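Local coordinates for protein aspartokinase (Clostridium acetobutylicum, PDB 3TVI) that probably catalyses the ATP-dependent phosphorylation of the beta-carboxyl group of L-aspartate and carries ACT regulatory domains to which lysine is bound, at residues M90-Y95 and N120-A125; L128-I133 and K165-G170; S231-R236 and L277-K282; G383-K388 and S413-I418. All coordinates share one frame; numbering follows the deposited sequence.

Contacts 1 and 2 lie side by side in the amino acid kinase domain, their centres 11 Å apart. Helix 109-127 runs from contact 1 into strand 131-132 of contact 2, and V122 and F132 pack on each other where the two meet. P169 of contact 2 comes within about 4 Å, side chain to side chain, of E117, a predicted substrate-binding residue. Contacts 3 and 4, with centres 14 Å apart, meet through K233 and I415, so the helix starting at Y232 touches the ACT domain. K233 is about 10 Å and N416 about 9 Å, by side chain, from bound lysine. Centres of contacts 1 and 4 are 51 Å apart.

Contact 1. Residues M90-Y95 and N120-A125; sequences MDIAYY and NGVILA
Two helices of the amino acid kinase domain meet here, the start of helix 92-104 against the later part of helix 109-127, in a small patch of apolar side chains. I92 and I123 make its closest side-chain pair. The CG1 branch of I92 stands anti to the backbone N (chi1 -168°), which carries its end nearer to the other helix. There I92 CD1 touches I123 CG1 at 4.0 Å, and the two side chains cross obliquely. The same methyl brushes V122, its CD1 lying 4.4 Å from V122 CG2. That valine methyl also sits over one face of the Y95 ring, 4.4 Å from Y95 CG, so V122 is shared between an isoleucine tip and an aromatic face. M90, a selenomethionine just before the helix, completes the patch. Its chain is bent at chi3 (-47°), which lays SE 4.1 Å from I123 CA and turns CE to within 3.8 Å of V122 O. A long flexible side chain suits this place because it can follow the backbone of the facing helix. V83 of helix 69-85 touches both M90 and I92, while I123 also meets Y79 of that helix. With some 201 Å² buried and the side chains meeting one another only through apolar atoms, the two helices are held by dispersion and exclusion of water, a union that fixes no precise direction as polar bonds would.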
# COMPACT_ATOMS: atom_id res chain seq x y z
N MSE B 90 -3.88 -59.04 12.96
CA MSE B 90 -4.53 -58.30 14.03
C MSE B 90 -6.01 -58.37 13.87
O MSE B 90 -6.52 -58.79 12.82
CB MSE B 90 -4.10 -56.84 14.03
CG MSE B 90 -4.92 -56.00 13.06
SE MSE B 90 -4.19 -54.18 12.99
CE MSE B 90 -4.00 -53.81 14.92
N ASP B 91 -6.72 -57.91 14.90
CA ASP B 91 -8.17 -57.87 14.91
C ASP B 91 -8.64 -56.42 15.04
O ASP B 91 -8.84 -55.91 16.14
CB ASP B 91 -8.71 -58.70 16.08
CG ASP B 91 -10.18 -58.48 16.32
OD1 ASP B 91 -10.92 -58.28 15.32
OD2 ASP B 91 -10.61 -58.52 17.50
N ILE B 92 -8.82 -55.78 13.89
CA ILE B 92 -9.17 -54.36 13.85
C ILE B 92 -10.54 -54.07 14.48
O ILE B 92 -10.78 -52.97 14.99
CB ILE B 92 -9.10 -53.80 12.41
CG1 ILE B 92 -9.17 -52.27 12.40
CG2 ILE B 92 -10.22 -54.39 11.56
CD1 ILE B 92 -8.13 -51.60 13.26
N ALA B 93 -11.43 -55.06 14.44
CA ALA B 93 -12.76 -54.90 15.03
C ALA B 93 -12.67 -54.55 16.51
O ALA B 93 -13.42 -53.72 17.00
CB ALA B 93 -13.58 -56.15 14.82
N TYR B 94 -11.74 -55.17 17.23
CA TYR B 94 -11.50 -54.84 18.63
C TYR B 94 -11.36 -53.33 18.80
O TYR B 94 -11.84 -52.76 19.78
CB TYR B 94 -10.24 -55.57 19.15
CG TYR B 94 -9.75 -55.13 20.52
CD1 TYR B 94 -10.61 -55.05 21.61
CD2 TYR B 94 -8.40 -54.83 20.73
CE1 TYR B 94 -10.15 -54.65 22.86
CE2 TYR B 94 -7.93 -54.43 21.98
CZ TYR B 94 -8.81 -54.34 23.04
OH TYR B 94 -8.35 -53.96 24.28
N TYR B 95 -10.71 -52.69 17.84
CA TYR B 95 -10.49 -51.25 17.87
C TYR B 95 -11.71 -50.50 17.39
O TYR B 95 -12.22 -49.64 18.10
CB TYR B 95 -9.27 -50.89 17.04
CG TYR B 95 -8.03 -51.50 17.62
CD1 TYR B 95 -7.42 -50.93 18.72
CD2 TYR B 95 -7.48 -52.66 17.09
CE1 TYR B 95 -6.28 -51.49 19.28
CE2 TYR B 95 -6.34 -53.23 17.65
CZ TYR B 95 -5.76 -52.63 18.74
OH TYR B 95 -4.64 -53.16 19.32
N ASN B 120 -5.50 -45.63 11.79
CA ASN B 120 -4.32 -45.75 10.93
C ASN B 120 -3.06 -45.95 11.75
O ASN B 120 -2.14 -46.68 11.35
CB ASN B 120 -4.17 -44.51 10.05
CG ASN B 120 -4.98 -44.60 8.77
OD1 ASN B 120 -5.65 -45.59 8.53
ND2 ASN B 120 -4.91 -43.57 7.94
N GLY B 121 -3.00 -45.28 12.90
CA GLY B 121 -1.86 -45.40 13.78
C GLY B 121 -1.68 -46.82 14.24
O GLY B 121 -0.60 -47.38 14.13
N VAL B 122 -2.75 -47.40 14.75
CA VAL B 122 -2.68 -48.73 15.35
C VAL B 122 -2.40 -49.79 14.29
O VAL B 122 -1.69 -50.76 14.56
CB VAL B 122 -3.95 -49.06 16.16
CG1 VAL B 122 -4.12 -48.07 17.30
CG2 VAL B 122 -5.17 -49.05 15.27
N ILE B 123 -2.95 -49.59 13.09
CA ILE B 123 -2.71 -50.49 11.96
C ILE B 123 -1.26 -50.43 11.53
O ILE B 123 -0.62 -51.46 11.31
CB ILE B 123 -3.59 -50.11 10.75
CG1 ILE B 123 -5.06 -50.38 11.03
CG2 ILE B 123 -3.16 -50.88 9.51
CD1 ILE B 123 -5.97 -49.87 9.95
N LEU B 124 -0.75 -49.21 11.38
CA LEU B 124 0.63 -49.01 10.94
C LEU B 124 1.65 -49.51 11.93
O LEU B 124 2.70 -49.99 11.53
CB LEU B 124 0.91 -47.53 10.66
CG LEU B 124 0.60 -46.98 9.27
CD1 LEU B 124 1.63 -45.92 8.89
CD2 LEU B 124 0.58 -48.10 8.22
N ALA B 125 1.38 -49.40 13.22
CA ALA B 125 2.31 -49.90 14.22
C ALA B 125 2.49 -51.41 14.02
O ALA B 125 3.60 -51.93 14.12
CB ALA B 125 1.83 -49.59 15.63

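Contact 2. Residues L128-I133 and K165-G170; sequences LNAEFI and KAVIPG
K165 has CG anti to its backbone N (chi1 -166°) and a single bend at chi3 (-85°), so its chain runs alongside A130 and ends at the carbonyl of L128. K165 NZ donates to L128 O at 3.2 Å, in the plane of the carbonyl. On the way K165 CD passes A130 CB at 3.6 Å, a place where a small methyl lets the long chain lie close. L128 follows helix 109-127, which closes in a Schellman motif with N129, at positive phi, as its C-prime residue. Three backbone bonds then join the strands. E131 N gives to K165 O at 2.9 Å and V167 N to E131 O at 2.9 Å, each donor standing above the acceptor's carbonyl plane. I133 N meets V167 O at 3.0 Å, nearly along the C=O axis. Side chains alternate across the pair: V167, its CG2 4.0 Å from A130 CB, lies on the F132 face, where helix 109-127 covers both, while E131 and A166 occupy the other. Beta-branched V167 suits a strand covered by a helix. At the far end P169, which has no N-H to offer a neighbouring strand, brings its CD to 3.0 Å from I133 O. Parallel pairing of E131 with A166 and F132 with V167, with helix 149-159 between the strands in sequence, is the beta-alpha-beta unit at the edge of the amino acid kinase sheet.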
# COMPACT_ATOMS: atom_id res chain seq x y z
N LEU B 128 4.09 -52.11 10.28
CA LEU B 128 5.49 -51.68 10.17
C LEU B 128 6.32 -52.15 11.36
O LEU B 128 7.47 -51.75 11.52
CB LEU B 128 5.59 -50.16 10.07
CG LEU B 128 4.77 -49.54 8.94
CD1 LEU B 128 4.74 -48.02 9.04
CD2 LEU B 128 5.31 -49.99 7.59
N ASN B 129 5.72 -52.99 12.20
CA ASN B 129 6.42 -53.56 13.34
C ASN B 129 7.10 -52.48 14.18
O ASN B 129 8.30 -52.54 14.45
CB ASN B 129 7.42 -54.60 12.84
CG ASN B 129 7.82 -55.60 13.91
OD1 ASN B 129 7.49 -55.45 15.10
ND2 ASN B 129 8.53 -56.64 13.49
N ALA B 130 6.30 -51.50 14.59
CA ALA B 130 6.75 -50.34 15.36
C ALA B 130 5.86 -50.18 16.58
O ALA B 130 4.70 -50.58 16.56
CB ALA B 130 6.67 -49.10 14.49
N GLU B 131 6.41 -49.58 17.64
CA GLU B 131 5.65 -49.34 18.86
C GLU B 131 4.57 -48.29 18.66
O GLU B 131 4.84 -47.19 18.20
CB GLU B 131 6.56 -48.91 20.00
CG GLU B 131 7.20 -50.06 20.74
CD GLU B 131 7.87 -49.62 22.03
OE1 GLU B 131 7.17 -49.09 22.92
OE2 GLU B 131 9.10 -49.82 22.15
N PHE B 132 3.33 -48.64 19.00
CA PHE B 132 2.25 -47.67 18.93
C PHE B 132 2.27 -46.79 20.15
O PHE B 132 2.26 -47.28 21.27
CB PHE B 132 0.89 -48.35 18.87
CG PHE B 132 -0.25 -47.38 18.87
CD1 PHE B 132 -0.66 -46.77 17.69
CD2 PHE B 132 -0.87 -47.02 20.05
CE1 PHE B 132 -1.69 -45.85 17.69
CE2 PHE B 132 -1.90 -46.09 20.06
CZ PHE B 132 -2.31 -45.51 18.88
N ILE B 133 2.25 -45.48 19.92
CA ILE B 133 2.21 -44.50 20.99
C ILE B 133 1.10 -43.50 20.72
O ILE B 133 1.24 -42.65 19.86
CB ILE B 133 3.54 -43.74 21.08
CG1 ILE B 133 4.63 -44.67 21.59
CG2 ILE B 133 3.39 -42.54 21.99
CD1 ILE B 133 5.96 -43.98 21.78
N LYS B 165 11.67 -47.81 16.84
CA LYS B 165 10.75 -47.46 15.77
C LYS B 165 9.37 -47.27 16.41
O LYS B 165 8.91 -48.14 17.15
CB LYS B 165 10.72 -48.58 14.72
CG LYS B 165 10.06 -48.19 13.39
CD LYS B 165 9.71 -49.39 12.52
CE LYS B 165 10.87 -49.86 11.66
NZ LYS B 165 10.47 -50.97 10.73
N ALA B 166 8.72 -46.15 16.13
CA ALA B 166 7.45 -45.84 16.77
C ALA B 166 6.47 -45.11 15.85
O ALA B 166 6.86 -44.16 15.17
CB ALA B 166 7.70 -45.01 18.02
N VAL B 167 5.22 -45.57 15.82
CA VAL B 167 4.14 -44.84 15.14
C VAL B 167 3.46 -43.95 16.15
O VAL B 167 3.29 -44.34 17.30
CB VAL B 167 3.04 -45.76 14.57
CG1 VAL B 167 1.90 -44.93 14.00
CG2 VAL B 167 3.59 -46.71 13.52
N ILE B 168 3.09 -42.75 15.71
CA ILE B 168 2.45 -41.75 16.57
C ILE B 168 1.34 -41.09 15.77
O ILE B 168 1.64 -40.34 14.83
CB ILE B 168 3.42 -40.64 17.00
CG1 ILE B 168 4.74 -41.24 17.50
CG2 ILE B 168 2.77 -39.77 18.06
CD1 ILE B 168 5.78 -40.21 17.88
N PRO B 169 0.07 -41.33 16.15
CA PRO B 169 -1.04 -40.84 15.33
C PRO B 169 -1.05 -39.33 15.34
O PRO B 169 -0.39 -38.72 16.18
CB PRO B 169 -2.27 -41.43 16.02
CG PRO B 169 -1.87 -41.52 17.45
CD PRO B 169 -0.38 -41.76 17.48
N GLY B 170 -1.79 -38.73 14.43
CA GLY B 170 -1.49 -37.38 14.02
C GLY B 170 -2.18 -36.26 14.77
O GLY B 170 -1.56 -35.54 15.58

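Contact 3. Residues S231-R236 and L277-K282; sequences SYKELR and LSDTHK
The tight half of this contact is a polar cluster around S231, the N-cap of helix 232-240. S231 OG accepts from E234 N at 2.9 Å, and S231 N gives to E234 OE1 at 2.9 Å in return, the two bonds of a capping box. The serine hydroxyl in turn donates to D279 OD2 at 2.8 Å, nearly along the acid's C-O axis. Buried E234 OE1 has two donors: S231 N takes its anti lone pair, and K282 NZ, in a salt bridge, its syn one; the modelled 2.4 Å from NZ to OE1 is implausibly short and probably reflects the limited resolution. K282 is extended beyond CG and crosses E234 at about a right angle, its CD passing 3.9 Å from S231 CB. Such a double grip would be expected to favour the ionised carboxylate. Y232 lays one ring face over L277 O, which stands 3.2 Å above the plane at its centre.

The looser side belongs to exposed D279. Besides the serine bond, its OD2 takes a second, weak one from K233 N at 3.4 Å, and a negative charge beside the first turn probably suits the helix dipole. K233 turns its amine away, to a salt bridge with E304 of the second subunit. Within the chain, T290 and T382 bind E234 OE2, helix 252-256 packs on Y232, and the segment 277-282 leaves strand 274-277, beside edge strand 229-231, on its way to strand 291-304.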
# COMPACT_ATOMS: atom_id res chain seq x y z
N SER B 231 13.82 -21.32 1.83
CA SER B 231 13.82 -20.90 3.24
C SER B 231 12.38 -20.85 3.71
O SER B 231 11.47 -20.95 2.90
CB SER B 231 14.50 -19.52 3.40
OG SER B 231 13.58 -18.44 3.42
N TYR B 232 12.17 -20.70 5.02
CA TYR B 232 10.82 -20.59 5.55
C TYR B 232 10.20 -19.30 5.06
O TYR B 232 9.11 -19.31 4.46
CB TYR B 232 10.78 -20.65 7.09
CG TYR B 232 11.27 -21.96 7.69
CD1 TYR B 232 10.79 -23.19 7.25
CD2 TYR B 232 12.21 -21.96 8.73
CE1 TYR B 232 11.25 -24.38 7.80
CE2 TYR B 232 12.67 -23.15 9.29
CZ TYR B 232 12.19 -24.35 8.82
OH TYR B 232 12.65 -25.53 9.37
N LYS B 233 10.89 -18.18 5.29
CA LYS B 233 10.43 -16.85 4.87
C LYS B 233 10.13 -16.84 3.37
O LYS B 233 9.14 -16.26 2.92
CB LYS B 233 11.47 -15.78 5.22
CG LYS B 233 11.38 -14.50 4.39
CD LYS B 233 10.31 -13.51 4.85
CE LYS B 233 10.92 -12.26 5.49
NZ LYS B 233 9.89 -11.34 6.05
N GLU B 234 11.01 -17.49 2.62
CA GLU B 234 10.87 -17.64 1.18
C GLU B 234 9.56 -18.36 0.85
O GLU B 234 8.72 -17.85 0.11
CB GLU B 234 12.06 -18.46 0.66
CG GLU B 234 12.58 -18.08 -0.71
CD GLU B 234 14.03 -18.47 -0.89
OE1 GLU B 234 14.50 -19.42 -0.20
OE2 GLU B 234 14.72 -17.81 -1.69
N LEU B 235 9.40 -19.55 1.45
CA LEU B 235 8.21 -20.37 1.27
C LEU B 235 6.95 -19.62 1.66
O LEU B 235 5.95 -19.67 0.96
CB LEU B 235 8.32 -21.65 2.10
CG LEU B 235 7.12 -22.61 2.15
CD1 LEU B 235 6.53 -22.86 0.78
CD2 LEU B 235 7.53 -23.92 2.80
N ARG B 236 7.00 -18.91 2.79
CA ARG B 236 5.86 -18.12 3.23
C ARG B 236 5.43 -17.14 2.15
O ARG B 236 4.25 -16.99 1.87
CB ARG B 236 6.20 -17.37 4.51
CG ARG B 236 4.99 -16.80 5.23
CD ARG B 236 5.36 -16.39 6.64
NE ARG B 236 6.27 -15.23 6.67
CZ ARG B 236 7.26 -15.04 7.54
NH1 ARG B 236 7.53 -15.94 8.50
NH2 ARG B 236 8.01 -13.94 7.46
N LEU B 277 14.52 -25.20 4.36
CA LEU B 277 15.59 -24.92 5.34
C LEU B 277 15.23 -23.76 6.25
O LEU B 277 14.16 -23.18 6.15
CB LEU B 277 16.89 -24.61 4.60
CG LEU B 277 17.70 -25.76 4.00
CD1 LEU B 277 17.06 -27.12 4.24
CD2 LEU B 277 17.93 -25.50 2.51
N SER B 278 16.14 -23.43 7.17
CA SER B 278 16.00 -22.25 8.01
C SER B 278 16.56 -21.05 7.28
O SER B 278 17.37 -21.20 6.37
CB SER B 278 16.74 -22.43 9.34
OG SER B 278 16.12 -21.66 10.36
N ASP B 279 16.14 -19.86 7.69
CA ASP B 279 16.63 -18.62 7.07
C ASP B 279 18.15 -18.49 7.20
O ASP B 279 18.84 -18.34 6.19
CB ASP B 279 15.92 -17.39 7.66
CG ASP B 279 14.44 -17.31 7.25
OD1 ASP B 279 13.62 -16.92 8.11
OD2 ASP B 279 14.11 -17.64 6.09
N THR B 280 18.67 -18.58 8.42
CA THR B 280 20.13 -18.55 8.62
C THR B 280 20.81 -19.89 8.26
O THR B 280 22.04 -19.96 8.18
CB THR B 280 20.50 -18.12 10.07
OG1 THR B 280 19.91 -19.02 11.02
CG2 THR B 280 20.03 -16.69 10.34
N HIS B 281 20.01 -20.94 8.02
CA HIS B 281 20.52 -22.25 7.62
C HIS B 281 20.54 -22.43 6.12
O HIS B 281 21.28 -23.28 5.61
CB HIS B 281 19.71 -23.37 8.27
N LYS B 282 19.73 -21.66 5.39
CA LYS B 282 19.81 -21.65 3.92
C LYS B 282 20.92 -20.71 3.48
O LYS B 282 21.11 -19.64 4.07
CB LYS B 282 18.49 -21.19 3.27
CG LYS B 282 18.44 -21.48 1.78
CD LYS B 282 17.39 -20.66 1.03
CE LYS B 282 17.44 -20.99 -0.45
NZ LYS B 282 16.53 -20.20 -1.31

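Contact 4. Residues G383-K388 and S413-I418; sequences GMAKTK and SEINVI
A type I turn from S413 to N416 leads into strand 416-422 and faces the irregular segment 383-388, the CA atoms coming nearest at A385 and E414, 5.0 Å apart, just before the cis peptide bond that precedes K386. Among the buried side chains is M384, a selenomethionine. Its CG takes the crowded position between the backbone N and the carbonyl carbon (chi1 51°), and a bend at chi3 (-38°) carries the tip across to V417. M384 CE meets V417 CG2 at 3.5 Å, the two side chains crossing obliquely, while SE lies 4.1 Å from I415 O. An unbranched, pliable chain suits this course past the turn to the strand beyond it. Both segments belong to an ACT domain. Strand 416-422 lies between 367-380 and 405-410 in an antiparallel sheet, and 383-388 is part of the link from strand 367-380 to helix 390-400; the contact therefore packs a strand-to-helix connection against the turn that opens a neighbouring strand. A385 faces the turn, and its small methyl CB rests 3.7 Å from I415 CG2. The other branch of I415 ends on K233 of helix 232-240, and E237 of that helix also touches it. Toward solvent, K386 and E414 lie side by side and point the same way, forming a long salt bridge with K386 NZ 3.5 Å from E414 OE2. The lysine reaches it through bends at chi2 and chi4, the glutamate through one at chi2. Within 383-388, T387 OG1 donates to G383 O at 2.6 Å, in the carbonyl plane, tying the loop back on itself.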
# COMPACT_ATOMS: atom_id res chain seq x y z
N GLY B 383 18.27 -14.50 -3.06
CA GLY B 383 19.30 -13.90 -3.91
C GLY B 383 18.90 -12.67 -4.71
O GLY B 383 19.71 -12.12 -5.45
N MSE B 384 17.65 -12.23 -4.58
CA MSE B 384 17.22 -10.97 -5.20
C MSE B 384 17.03 -9.93 -4.12
O MSE B 384 16.04 -9.19 -4.13
CB MSE B 384 15.95 -11.18 -6.03
CG MSE B 384 14.82 -11.88 -5.28
SE MSE B 384 13.15 -11.81 -6.31
CE MSE B 384 13.33 -9.99 -7.04
N ALA B 385 17.99 -9.86 -3.20
CA ALA B 385 17.82 -9.11 -1.95
C ALA B 385 19.16 -8.66 -1.38
O ALA B 385 19.63 -9.26 -0.42
CB ALA B 385 17.12 -9.99 -0.93
N LYS B 386 19.78 -7.62 -1.95
CA LYS B 386 19.23 -6.82 -3.04
C LYS B 386 20.23 -6.72 -4.20
O LYS B 386 21.18 -5.95 -4.16
CB LYS B 386 18.78 -5.44 -2.55
CG LYS B 386 19.14 -5.09 -1.10
CD LYS B 386 20.61 -4.73 -0.92
CE LYS B 386 20.84 -4.02 0.40
NZ LYS B 386 20.36 -4.83 1.56
N THR B 387 19.99 -7.55 -5.21
CA THR B 387 20.82 -7.61 -6.41
C THR B 387 20.56 -6.39 -7.26
O THR B 387 19.47 -5.82 -7.21
CB THR B 387 20.45 -8.87 -7.21
OG1 THR B 387 20.90 -10.04 -6.51
CG2 THR B 387 21.05 -8.84 -8.61
N LYS B 388 21.56 -5.99 -8.03
CA LYS B 388 21.42 -4.86 -8.94
C LYS B 388 20.43 -5.20 -10.05
O LYS B 388 20.34 -6.36 -10.48
CB LYS B 388 22.77 -4.46 -9.55
N SER B 413 9.28 -6.19 0.90
CA SER B 413 10.08 -7.33 1.34
C SER B 413 11.38 -7.47 0.56
O SER B 413 11.38 -7.39 -0.65
CB SER B 413 9.25 -8.60 1.18
OG SER B 413 10.09 -9.70 0.90
N GLU B 414 12.47 -7.72 1.27
CA GLU B 414 13.78 -7.77 0.64
C GLU B 414 13.95 -8.90 -0.40
O GLU B 414 14.77 -8.79 -1.30
CB GLU B 414 14.87 -7.89 1.71
CG GLU B 414 15.04 -6.64 2.58
CD GLU B 414 16.49 -6.32 2.89
OE1 GLU B 414 17.16 -7.12 3.59
OE2 GLU B 414 16.97 -5.25 2.44
N ILE B 415 13.16 -9.96 -0.28
CA ILE B 415 13.33 -11.14 -1.13
C ILE B 415 12.18 -11.31 -2.13
O ILE B 415 11.83 -12.44 -2.48
CB ILE B 415 13.46 -12.41 -0.25
CG1 ILE B 415 12.24 -12.58 0.66
CG2 ILE B 415 14.72 -12.36 0.59
CD1 ILE B 415 12.08 -14.00 1.17
N ASN B 416 11.62 -10.21 -2.62
CA ASN B 416 10.34 -10.29 -3.31
C ASN B 416 9.93 -9.05 -4.10
O ASN B 416 9.73 -7.99 -3.53
CB ASN B 416 9.29 -10.62 -2.25
CG ASN B 416 7.88 -10.30 -2.68
OD1 ASN B 416 7.35 -10.90 -3.61
ND2 ASN B 416 7.25 -9.37 -1.98
N VAL B 417 9.79 -9.19 -5.42
CA VAL B 417 9.15 -8.15 -6.25
C VAL B 417 7.79 -8.62 -6.75
O VAL B 417 7.67 -9.70 -7.34
CB VAL B 417 9.98 -7.73 -7.47
CG1 VAL B 417 9.22 -6.69 -8.29
CG2 VAL B 417 11.32 -7.17 -7.05
N ILE B 418 6.78 -7.78 -6.54
CA ILE B 418 5.43 -8.06 -6.99
C ILE B 418 5.07 -7.09 -8.11
O ILE B 418 5.29 -5.89 -8.02
CB ILE B 418 4.41 -7.91 -5.86
CG1 ILE B 418 4.78 -8.82 -4.69
CG2 ILE B 418 3.02 -8.24 -6.37
CD1 ILE B 418 4.73 -8.09 -3.36